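Local coordinates for DNA repair protein MmcB-related protein (Silicibacter pomeroyi, PDB 3DNX) that is of unknown function but, as an MmcB-like member of the PDDEXK nuclease-fold clan, probably takes part in DNA repair, at residues Glu33-Ala38 against Ile129-Thr134; Leu41-Met46 against Gln73-Trp78; Ser61-Phe66 against Glu89-Leu94; Tyr82-Asp87 against Ala97-Leu102. One frame throughout, in Å; residues are numbered along the deposited sequence.

Contact 1 of 4, residues Glu33-Ala38 against Ile129-Thr134; sequences EEFVPA and IQKFAT
With CG anti to its backbone N (chi1 -177°), Phe35 is directed toward the helix and meets it with the CE2 and CZ rim of its ring, while Lys131 has CG beside its own backbone N, anti to the carbonyl carbon (chi1 -80°). The two side chains cross at about a right angle. Phe35 CZ meets Lys131 CB at 3.6 Å, with CB at the ring edge, near its plane, and Phe35 CE2 comes within 3.6 Å of Phe132 N. The nearest side-chain atom of Phe132 is CB, 4.3 Å from Phe35 CE2. A flat, wholly apolar group suits this place because it can slip against the backbone of a helix turn without needing a polar mate.

Strand 30-35 is an edge strand of the mixed sheet within this chain, and helix 122-144 packs against it. Glu34 and Phe35 both face Val43 in a G1 beta bulge, with Glu34 in a left-handed backbone conformation. The Phe35 side chain also packs on Val43 and Met46 of the next strand.

Farther along, Lys131 lets its methylenes do apolar work while its amino group ends near Pro37: CD passes Val36 O at 4.0 Å. The bend at chi4 leaves NZ 3.7 Å from Pro37 O, and no hydrogen bond joins the two segments. Within the helix, Gln130 O accepts from both Thr134 N and Thr134 OG1 (2.8 Å for OG1), which reach it from opposite faces of its carbonyl plane. The second subunit packs on this helix too, Ile129 meeting Ile129 of that subunit.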
# COMPACT_ATOMS: atom_id res chain seq x y z
N GLU A 33 2.60 0.25 9.68
CA GLU A 33 3.40 0.14 10.86
C GLU A 33 4.84 -0.30 10.59
O GLU A 33 5.15 -0.99 9.60
CB GLU A 33 2.75 -0.86 11.83
CG GLU A 33 1.55 -0.36 12.56
CD GLU A 33 1.11 -1.33 13.68
OE1 GLU A 33 1.97 -1.75 14.53
OE2 GLU A 33 -0.10 -1.65 13.74
N GLU A 34 5.73 0.12 11.48
CA GLU A 34 7.15 -0.27 11.44
C GLU A 34 7.76 0.06 10.10
O GLU A 34 8.34 -0.77 9.44
CB GLU A 34 7.27 -1.75 11.75
CG GLU A 34 6.58 -2.10 13.04
CD GLU A 34 6.84 -3.52 13.47
OE1 GLU A 34 6.72 -4.42 12.62
OE2 GLU A 34 7.14 -3.72 14.67
N PHE A 35 7.62 1.31 9.70
CA PHE A 35 8.11 1.80 8.46
C PHE A 35 9.57 2.28 8.49
O PHE A 35 9.96 3.03 9.39
CB PHE A 35 7.26 2.96 8.02
CG PHE A 35 7.64 3.49 6.71
CD1 PHE A 35 8.31 4.69 6.61
CD2 PHE A 35 7.38 2.77 5.55
CE1 PHE A 35 8.66 5.20 5.40
CE2 PHE A 35 7.77 3.27 4.34
CZ PHE A 35 8.40 4.50 4.25
N VAL A 36 10.33 1.91 7.48
CA VAL A 36 11.78 2.23 7.38
C VAL A 36 12.02 3.32 6.33
O VAL A 36 12.07 3.03 5.12
CB VAL A 36 12.63 1.01 7.06
CG1 VAL A 36 14.10 1.41 6.84
CG2 VAL A 36 12.51 -0.03 8.14
N PRO A 37 12.19 4.57 6.77
CA PRO A 37 12.43 5.65 5.80
C PRO A 37 13.87 5.72 5.26
O PRO A 37 14.10 6.33 4.20
CB PRO A 37 12.06 6.91 6.60
CG PRO A 37 12.31 6.54 8.05
CD PRO A 37 12.11 5.06 8.16
N ALA A 38 14.81 5.12 5.97
CA ALA A 38 16.22 5.15 5.62
C ALA A 38 16.89 4.12 6.51
O ALA A 38 16.36 3.78 7.57
CB ALA A 38 16.83 6.55 5.86
N ILE A 129 6.66 7.77 -0.51
CA ILE A 129 5.38 7.23 -0.97
C ILE A 129 5.54 5.88 -1.69
O ILE A 129 4.73 4.94 -1.50
CB ILE A 129 4.57 8.27 -1.80
CG1 ILE A 129 4.24 9.46 -0.89
CG2 ILE A 129 3.27 7.60 -2.46
CD1 ILE A 129 3.37 10.51 -1.50
N GLN A 130 6.61 5.74 -2.45
CA GLN A 130 6.94 4.50 -3.14
C GLN A 130 7.21 3.39 -2.13
O GLN A 130 6.76 2.23 -2.30
CB GLN A 130 8.13 4.70 -4.09
CG GLN A 130 8.73 3.43 -4.66
CD GLN A 130 7.93 2.89 -5.78
OE1 GLN A 130 7.44 3.65 -6.61
NE2 GLN A 130 7.83 1.56 -5.86
N LYS A 131 7.93 3.76 -1.07
CA LYS A 131 8.30 2.82 -0.01
C LYS A 131 7.07 2.39 0.77
O LYS A 131 6.94 1.22 1.11
CB LYS A 131 9.32 3.43 0.93
CG LYS A 131 10.72 3.39 0.40
CD LYS A 131 11.71 4.12 1.31
CE LYS A 131 13.00 4.37 0.51
NZ LYS A 131 14.21 4.03 1.34
N PHE A 132 6.21 3.35 1.07
CA PHE A 132 4.97 3.10 1.77
C PHE A 132 4.08 2.13 0.97
O PHE A 132 3.61 1.12 1.52
CB PHE A 132 4.29 4.43 2.01
CG PHE A 132 2.99 4.35 2.73
CD1 PHE A 132 2.92 4.69 4.07
CD2 PHE A 132 1.83 3.99 2.08
CE1 PHE A 132 1.70 4.65 4.73
CE2 PHE A 132 0.62 3.95 2.73
CZ PHE A 132 0.54 4.26 4.07
N ALA A 133 3.88 2.46 -0.30
CA ALA A 133 3.14 1.59 -1.27
C ALA A 133 3.66 0.16 -1.26
O ALA A 133 2.92 -0.82 -1.10
CB ALA A 133 3.25 2.16 -2.68
N THR A 134 4.95 0.05 -1.37
CA THR A 134 5.59 -1.23 -1.38
C THR A 134 5.39 -2.00 -0.10
O THR A 134 5.12 -3.19 -0.14
CB THR A 134 7.06 -1.07 -1.68
OG1 THR A 134 7.17 -0.44 -2.96
CG2 THR A 134 7.74 -2.43 -1.72

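Contact 2 of 4, residues Leu41-Met46 against Gln73-Trp78; sequences LRVDVM and QGYLEW
Two aromatic rings, Tyr75 and Trp78, take up the side chains of Leu41 and Val43. The Tyr75 ring receives Val43 CG1, which lies 3.5 Å from Tyr75 CD2, as the two side chains slide past each other in opposite directions. Against the indole of Trp78 comes Leu41 CD1, 3.4 Å from Trp78 NE1, the two side chains crossing at about a right angle. One indole face is covered by Glu77 CG, 3.4 Å above the plane and offset toward the rim. Strand 43-48 belongs to the mixed sheet of the PDDEXK fold, and the turn 73-78 precedes strand 81-86 of that sheet. Asp44, whose OD2 accepts a hydrogen bond from Cys59 N, and Glu58 are placed as the acids of a PDDEXK motif would be.

The branched aliphatic residues fit because their methyls can lie close to rings without any demand for hydrogen bonds. Val43 CG1 is anti to the carbonyl carbon (chi1 -49°), which turns it to Tyr75. Trp78 NE1 is buried here and finds no polar partner, though Arg124 forms a cation-pi contact with the indole.

Tyrosine adds a hydroxyl, which hydrogen-bonds Asp69. One water links the segments: it accepts from Arg42 N at 2.9 Å and donates to Tyr75 OH at 3.2 Å.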
# COMPACT_ATOMS: atom_id res chain seq x y z
N LEU A 41 16.79 3.54 10.60
CA LEU A 41 15.63 4.14 11.25
C LEU A 41 14.38 3.30 11.05
O LEU A 41 14.22 2.64 10.02
CB LEU A 41 15.35 5.54 10.69
CG LEU A 41 16.40 6.61 10.93
CD1 LEU A 41 16.05 7.84 10.09
CD2 LEU A 41 16.48 6.97 12.44
N ARG A 42 13.49 3.35 12.02
CA ARG A 42 12.18 2.73 11.88
C ARG A 42 11.16 3.54 12.64
O ARG A 42 11.42 3.95 13.78
CB ARG A 42 12.21 1.31 12.38
CG ARG A 42 11.04 0.50 11.86
CD ARG A 42 11.12 -0.93 12.31
NE ARG A 42 10.93 -1.00 13.75
CZ ARG A 42 10.83 -2.12 14.47
NH1 ARG A 42 10.87 -3.32 13.88
NH2 ARG A 42 10.67 -2.02 15.80
N VAL A 43 10.03 3.84 12.01
CA VAL A 43 9.00 4.62 12.67
C VAL A 43 7.80 3.74 12.99
O VAL A 43 7.46 2.85 12.22
CB VAL A 43 8.57 5.88 11.85
CG1 VAL A 43 9.79 6.72 11.36
CG2 VAL A 43 7.69 5.54 10.74
N ASP A 44 7.16 3.99 14.12
CA ASP A 44 6.09 3.11 14.63
C ASP A 44 4.84 3.12 13.73
O ASP A 44 4.31 2.06 13.41
CB ASP A 44 5.72 3.53 16.04
CG ASP A 44 6.87 3.33 17.04
OD1 ASP A 44 7.74 2.47 16.78
OD2 ASP A 44 6.85 4.05 18.06
N VAL A 45 4.41 4.31 13.34
CA VAL A 45 3.35 4.46 12.36
C VAL A 45 3.75 5.55 11.37
O VAL A 45 4.17 6.64 11.77
CB VAL A 45 1.99 4.79 13.01
CG1 VAL A 45 0.91 5.04 11.93
CG2 VAL A 45 1.55 3.65 13.92
N MSE A 46 3.60 5.24 10.08
CA MSE A 46 3.61 6.27 9.05
C MSE A 46 2.21 6.48 8.54
O MSE A 46 1.55 5.50 8.19
CB MSE A 46 4.57 5.93 7.91
CG MSE A 46 4.60 7.08 6.83
SE MSE A 46 5.75 6.88 5.34
CE MSE A 46 4.63 7.69 3.90
N GLN A 73 14.54 13.64 17.05
CA GLN A 73 14.66 14.76 16.12
C GLN A 73 15.11 14.30 14.71
O GLN A 73 14.81 14.97 13.74
CB GLN A 73 15.54 15.86 16.66
CG GLN A 73 14.73 16.81 17.53
CD GLN A 73 15.55 17.52 18.55
OE1 GLN A 73 15.71 18.74 18.50
NE2 GLN A 73 16.11 16.76 19.49
N GLY A 74 15.76 13.13 14.63
CA GLY A 74 16.14 12.52 13.35
C GLY A 74 14.99 12.06 12.49
O GLY A 74 15.17 11.87 11.27
N TYR A 75 13.82 11.86 13.09
CA TYR A 75 12.63 11.55 12.32
C TYR A 75 12.07 12.74 11.56
O TYR A 75 11.34 12.57 10.59
CB TYR A 75 11.51 11.00 13.19
CG TYR A 75 11.80 9.73 13.95
CD1 TYR A 75 11.68 9.70 15.34
CD2 TYR A 75 12.14 8.55 13.29
CE1 TYR A 75 11.90 8.54 16.06
CE2 TYR A 75 12.38 7.36 14.03
CZ TYR A 75 12.26 7.37 15.40
OH TYR A 75 12.47 6.25 16.16
N LEU A 76 12.39 13.95 11.99
CA LEU A 76 11.77 15.16 11.42
C LEU A 76 11.95 15.34 9.91
O LEU A 76 11.01 15.77 9.21
CB LEU A 76 12.29 16.39 12.20
CG LEU A 76 11.86 16.43 13.68
CD1 LEU A 76 12.18 17.78 14.34
CD2 LEU A 76 10.37 16.10 13.82
N GLU A 77 13.14 15.04 9.41
CA GLU A 77 13.46 15.18 8.01
C GLU A 77 12.75 14.16 7.12
O GLU A 77 12.87 14.22 5.90
CB GLU A 77 14.98 15.11 7.79
CG GLU A 77 15.67 13.78 8.15
CD GLU A 77 17.06 13.69 7.53
OE1 GLU A 77 17.26 14.32 6.47
OE2 GLU A 77 17.94 13.00 8.09
N TRP A 78 12.03 13.22 7.72
CA TRP A 78 11.35 12.17 6.97
C TRP A 78 9.84 12.31 6.97
O TRP A 78 9.16 11.36 6.61
CB TRP A 78 11.75 10.80 7.52
CG TRP A 78 13.20 10.57 7.41
CD1 TRP A 78 14.11 10.56 8.42
CD2 TRP A 78 13.94 10.36 6.19
NE1 TRP A 78 15.38 10.34 7.91
CE2 TRP A 78 15.30 10.21 6.55
CE3 TRP A 78 13.59 10.28 4.84
CZ2 TRP A 78 16.29 9.98 5.62
CZ3 TRP A 78 14.57 10.04 3.91
CH2 TRP A 78 15.92 9.90 4.30
O HOH W 1 14.56 4.55 14.47

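Contact 3 of 4, residues Ser61-Phe66 against Glu89-Leu94; sequences SSRADF and EFPAEL. With NA (sodium ion), chain C.
Apolar contact centres on Phe66 and Phe90, whose side chains cross at about a right angle. Phe66 CG is anti to its backbone N (chi1 163°), directing the side chain to Phe90. Phe90 CZ lies 3.9 Å from Phe66 CB, which sits at the edge of the Phe90 ring, near its plane. Pro91 CD covers one face of Phe90. A polar atom also meets the ring edge: Ser62 O, 3.5 Å from Phe90 CE1. Replacing Phe90 by an alanine would probably open a gap beside Phe66 CB and leave the carbonyl of Ser62 without the ring edge it faces.

A second kind of packing sets a charged plane on a methyl group: Leu94 CD1 lies 3.4 Å above the centre of the Arg63 guanidinium. Farther back, Arg63 CG touches Pro91 CG at 3.7 Å. Arginine suits this exposed site, its methylenes serving the proline and its flat head the leucine, although crystal neighbours touch here too.

Helix 63-68 lies in the beta-alpha-beta crossover between parallel strands 54-59 and 81-86.

The polar interactions gather round Asp65. Its OD2 binds the sodium ion at 2.4 Å, with three waters and Cys59 O completing the site. Asp65 OD2 also accepts from Ser61 N at 3.1 Å, on its anti side.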
# COMPACT_ATOMS: atom_id res chain seq x y z
N SER A 61 4.72 3.63 24.89
CA SER A 61 3.82 2.92 25.77
C SER A 61 4.18 3.13 27.24
O SER A 61 3.39 2.76 28.13
CB SER A 61 3.85 1.46 25.38
OG SER A 61 5.20 0.96 25.47
N SER A 62 5.35 3.75 27.47
CA SER A 62 5.92 3.98 28.81
C SER A 62 6.89 5.17 28.75
O SER A 62 7.42 5.48 27.70
CB SER A 62 6.74 2.75 29.27
OG SER A 62 6.13 2.06 30.34
N ARG A 63 7.16 5.78 29.89
CA ARG A 63 8.29 6.73 30.01
C ARG A 63 9.64 6.17 29.54
O ARG A 63 10.43 6.88 28.90
CB ARG A 63 8.45 7.17 31.45
CG ARG A 63 7.46 8.20 31.85
CD ARG A 63 7.84 8.79 33.16
NE ARG A 63 9.02 9.65 33.04
CZ ARG A 63 9.42 10.51 33.97
NH1 ARG A 63 8.74 10.62 35.10
NH2 ARG A 63 10.50 11.25 33.79
N ALA A 64 9.91 4.91 29.85
CA ALA A 64 11.17 4.25 29.39
C ALA A 64 11.20 4.15 27.86
O ALA A 64 12.25 4.36 27.24
CB ALA A 64 11.32 2.88 30.00
N ASP A 65 10.05 3.87 27.25
CA ASP A 65 9.95 3.81 25.82
C ASP A 65 10.36 5.16 25.22
O ASP A 65 11.01 5.21 24.16
CB ASP A 65 8.52 3.46 25.40
CG ASP A 65 8.45 2.81 24.05
OD1 ASP A 65 9.42 2.14 23.63
OD2 ASP A 65 7.39 2.95 23.40
N PHE A 66 9.96 6.24 25.89
CA PHE A 66 10.22 7.61 25.41
C PHE A 66 11.70 7.93 25.62
O PHE A 66 12.36 8.50 24.75
CB PHE A 66 9.28 8.62 26.13
CG PHE A 66 9.71 10.04 26.03
CD1 PHE A 66 9.75 10.66 24.81
CD2 PHE A 66 10.06 10.75 27.16
CE1 PHE A 66 10.19 11.99 24.71
CE2 PHE A 66 10.46 12.08 27.06
CZ PHE A 66 10.51 12.69 25.83
N GLU A 89 -2.33 7.38 30.74
CA GLU A 89 -1.49 7.20 31.94
C GLU A 89 -0.11 7.84 31.77
O GLU A 89 0.61 8.04 32.75
CB GLU A 89 -1.26 5.72 32.26
CG GLU A 89 -2.38 5.01 32.99
CD GLU A 89 -1.87 3.78 33.74
OE1 GLU A 89 -1.55 2.76 33.09
OE2 GLU A 89 -1.75 3.85 34.98
N PHE A 90 0.26 8.16 30.53
CA PHE A 90 1.55 8.79 30.22
C PHE A 90 1.63 10.27 30.71
O PHE A 90 0.66 11.02 30.57
CB PHE A 90 1.83 8.69 28.72
CG PHE A 90 3.24 9.05 28.33
CD1 PHE A 90 4.19 8.06 28.09
CD2 PHE A 90 3.64 10.38 28.23
CE1 PHE A 90 5.51 8.39 27.73
CE2 PHE A 90 4.97 10.72 27.89
CZ PHE A 90 5.90 9.71 27.64
N PRO A 91 2.79 10.69 31.28
CA PRO A 91 2.99 12.11 31.67
C PRO A 91 3.27 12.97 30.43
O PRO A 91 4.43 13.33 30.13
CB PRO A 91 4.21 12.03 32.63
CG PRO A 91 4.98 10.94 32.06
CD PRO A 91 3.99 9.90 31.58
N ALA A 92 2.20 13.27 29.68
CA ALA A 92 2.28 13.97 28.42
C ALA A 92 3.02 15.32 28.42
O ALA A 92 3.58 15.71 27.40
CB ALA A 92 0.81 14.16 27.83
N GLU A 93 3.04 16.01 29.55
CA GLU A 93 3.74 17.31 29.69
C GLU A 93 5.24 17.23 29.50
O GLU A 93 5.89 18.22 29.22
CB GLU A 93 3.44 17.94 31.05
CG GLU A 93 2.04 18.60 31.14
CD GLU A 93 1.68 19.23 32.44
OE1 GLU A 93 2.51 19.35 33.41
OE2 GLU A 93 0.50 19.65 32.53
N LEU A 94 5.78 16.04 29.69
CA LEU A 94 7.22 15.78 29.52
C LEU A 94 7.62 15.64 28.07
O LEU A 94 8.79 15.68 27.77
CB LEU A 94 7.62 14.52 30.30
CG LEU A 94 7.40 14.62 31.82
CD1 LEU A 94 8.13 13.47 32.53
CD2 LEU A 94 7.80 15.98 32.47
NA NA C . 7.05 2.06 21.18
O HOH W 2 8.95 0.78 21.59
O HOH W 3 5.91 0.95 19.62
O HOH W 4 8.37 3.45 19.85

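Contact 4 of 4, residues Tyr82-Asp87 against Ala97-Leu102; sequences YFWAVD and AESGLL
Four backbone hydrogen bonds tie Tyr82-Val86 to Gly100-Leu102, passing back and forth as parallel strands require. Tyr82 O takes Gly100 N at 3.0 Å, and Gly100 O takes Trp84 N. Trp84 O then takes Leu102 N at 2.8 Å, and Leu102 O takes Val86 N. Trp84 N stands above the Gly100 carbonyl plane, 47° out of it, whereas Gly100 N lies in that of Tyr82. Weaker CA-H...O contacts run from Phe83 and Ala85 to the same acceptors of the partner strand.

Next come the side chains of the two sheet faces. Trp84 and Leu101 share one, Trp84 CB packing on Leu101 CD1 at 4.1 Å. Trp84 CG is anti to its carbonyl carbon (chi1 -55°), which starts the indole toward Ser99, whose OG lies at the ring edge, 3.1 Å from Trp84 NE1. Tyr82 OH lies 3.2 Å above one indole face, toward the rim. Replacing Trp84 by an alanine would probably open a gap beside Ser99 and leave Tyr82 OH and the ring of Phe66 without the indole they pack on. Phe83, Ala85 and Leu102 occupy the opposite face, where Leu102 CD1 presses on Phe83 CD1 at 3.4 Å. Gly100 suits its site because a side-chain carbon there would clash with Phe83 CD1.

Helix 12-26 lies over this face at Ala85, whose small methyl allows close approach. With its peptide groups paired along the ladder, the contact can bury large aromatic and aliphatic side chains on both faces of a central sheet.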
# COMPACT_ATOMS: atom_id res chain seq x y z
N TYR A 82 5.33 15.48 12.60
CA TYR A 82 5.78 14.50 13.59
C TYR A 82 4.96 14.58 14.88
O TYR A 82 4.75 15.69 15.46
CB TYR A 82 7.26 14.75 13.94
CG TYR A 82 7.75 13.82 15.00
CD1 TYR A 82 8.20 12.56 14.67
CD2 TYR A 82 7.76 14.20 16.35
CE1 TYR A 82 8.62 11.67 15.65
CE2 TYR A 82 8.16 13.32 17.33
CZ TYR A 82 8.63 12.07 16.96
OH TYR A 82 9.05 11.18 17.91
N PHE A 83 4.47 13.42 15.31
CA PHE A 83 3.59 13.27 16.48
C PHE A 83 4.10 12.19 17.41
O PHE A 83 4.69 11.17 16.96
CB PHE A 83 2.17 12.81 16.15
CG PHE A 83 1.42 13.69 15.20
CD1 PHE A 83 0.39 14.51 15.63
CD2 PHE A 83 1.72 13.67 13.84
CE1 PHE A 83 -0.32 15.31 14.73
CE2 PHE A 83 1.02 14.45 12.94
CZ PHE A 83 0.01 15.28 13.39
N TRP A 84 3.83 12.41 18.70
CA TRP A 84 3.83 11.35 19.70
C TRP A 84 2.43 10.80 19.86
O TRP A 84 1.47 11.52 19.65
CB TRP A 84 4.33 11.86 21.03
CG TRP A 84 5.67 12.51 20.98
CD1 TRP A 84 5.91 13.83 20.85
CD2 TRP A 84 6.95 11.86 21.07
NE1 TRP A 84 7.27 14.06 20.85
CE2 TRP A 84 7.92 12.85 20.96
CE3 TRP A 84 7.35 10.52 21.22
CZ2 TRP A 84 9.28 12.56 21.02
CZ3 TRP A 84 8.69 10.24 21.26
CH2 TRP A 84 9.64 11.24 21.15
N ALA A 85 2.32 9.52 20.18
CA ALA A 85 1.04 8.88 20.57
C ALA A 85 1.31 8.13 21.89
O ALA A 85 2.21 7.31 21.96
CB ALA A 85 0.51 7.94 19.48
N VAL A 86 0.53 8.46 22.91
CA VAL A 86 0.64 7.90 24.25
C VAL A 86 -0.74 7.64 24.81
O VAL A 86 -1.75 8.17 24.29
CB VAL A 86 1.42 8.85 25.20
CG1 VAL A 86 2.84 9.13 24.65
CG2 VAL A 86 0.66 10.17 25.45
N ASP A 87 -0.82 6.85 25.87
CA ASP A 87 -2.09 6.64 26.49
C ASP A 87 -2.32 7.69 27.60
O ASP A 87 -1.44 8.49 27.92
CB ASP A 87 -2.22 5.19 26.98
CG ASP A 87 -1.35 4.85 28.18
OD1 ASP A 87 -0.85 5.73 28.96
OD2 ASP A 87 -1.21 3.62 28.37
N ALA A 97 7.55 20.17 23.48
CA ALA A 97 6.46 21.11 23.24
C ALA A 97 6.15 21.30 21.76
O ALA A 97 5.00 21.56 21.41
CB ALA A 97 6.83 22.44 23.84
N GLU A 98 7.17 21.17 20.92
CA GLU A 98 7.10 21.44 19.47
C GLU A 98 6.43 20.32 18.68
O GLU A 98 6.04 20.51 17.53
CB GLU A 98 8.51 21.71 18.91
CG GLU A 98 9.68 20.87 19.52
CD GLU A 98 10.03 21.26 20.98
OE1 GLU A 98 9.71 22.38 21.40
OE2 GLU A 98 10.60 20.43 21.70
N SER A 99 6.33 19.14 19.28
CA SER A 99 5.73 17.98 18.66
C SER A 99 4.21 17.97 18.68
O SER A 99 3.57 18.58 19.53
CB SER A 99 6.24 16.74 19.39
OG SER A 99 7.66 16.71 19.29
N GLY A 100 3.63 17.28 17.72
CA GLY A 100 2.23 16.93 17.78
C GLY A 100 1.97 15.83 18.81
O GLY A 100 2.91 15.18 19.27
N LEU A 101 0.70 15.67 19.20
CA LEU A 101 0.37 14.71 20.24
C LEU A 101 -0.99 14.11 20.03
O LEU A 101 -2.01 14.82 19.89
CB LEU A 101 0.44 15.39 21.64
CG LEU A 101 0.13 14.51 22.88
CD1 LEU A 101 1.12 13.35 23.05
CD2 LEU A 101 0.12 15.37 24.21
N LEU A 102 -1.03 12.77 20.09
CA LEU A 102 -2.27 12.04 20.15
C LEU A 102 -2.35 11.31 21.46
O LEU A 102 -1.34 10.81 21.96
CB LEU A 102 -2.40 10.98 19.02
CG LEU A 102 -2.58 11.45 17.58
CD1 LEU A 102 -1.24 11.81 17.01
CD2 LEU A 102 -3.19 10.37 16.75

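Contacts 1 and 4 are buried, contact 2 is partly so, and contact 3 lies at the surface, its centre about 17 Å from that of the chain. One mixed sheet serves contacts 1, 2 and 4. Contacts 1 and 2 meet at neighbouring strands 30-35 and 43-48, where Phe35 O and Val43 N probably bond. Contacts 3 and 4 join through Phe66 on Trp84, contacts 2 and 4 through Tyr75 and Leu76 on Tyr82. Their chemistry follows place: contact 4 is a backbone ladder, contacts 1 and 2 rely on side-chain packing, with a bridging water in contact 2, and contact 3 pairs aromatic and arginine packing, with a sodium site on one of its segments.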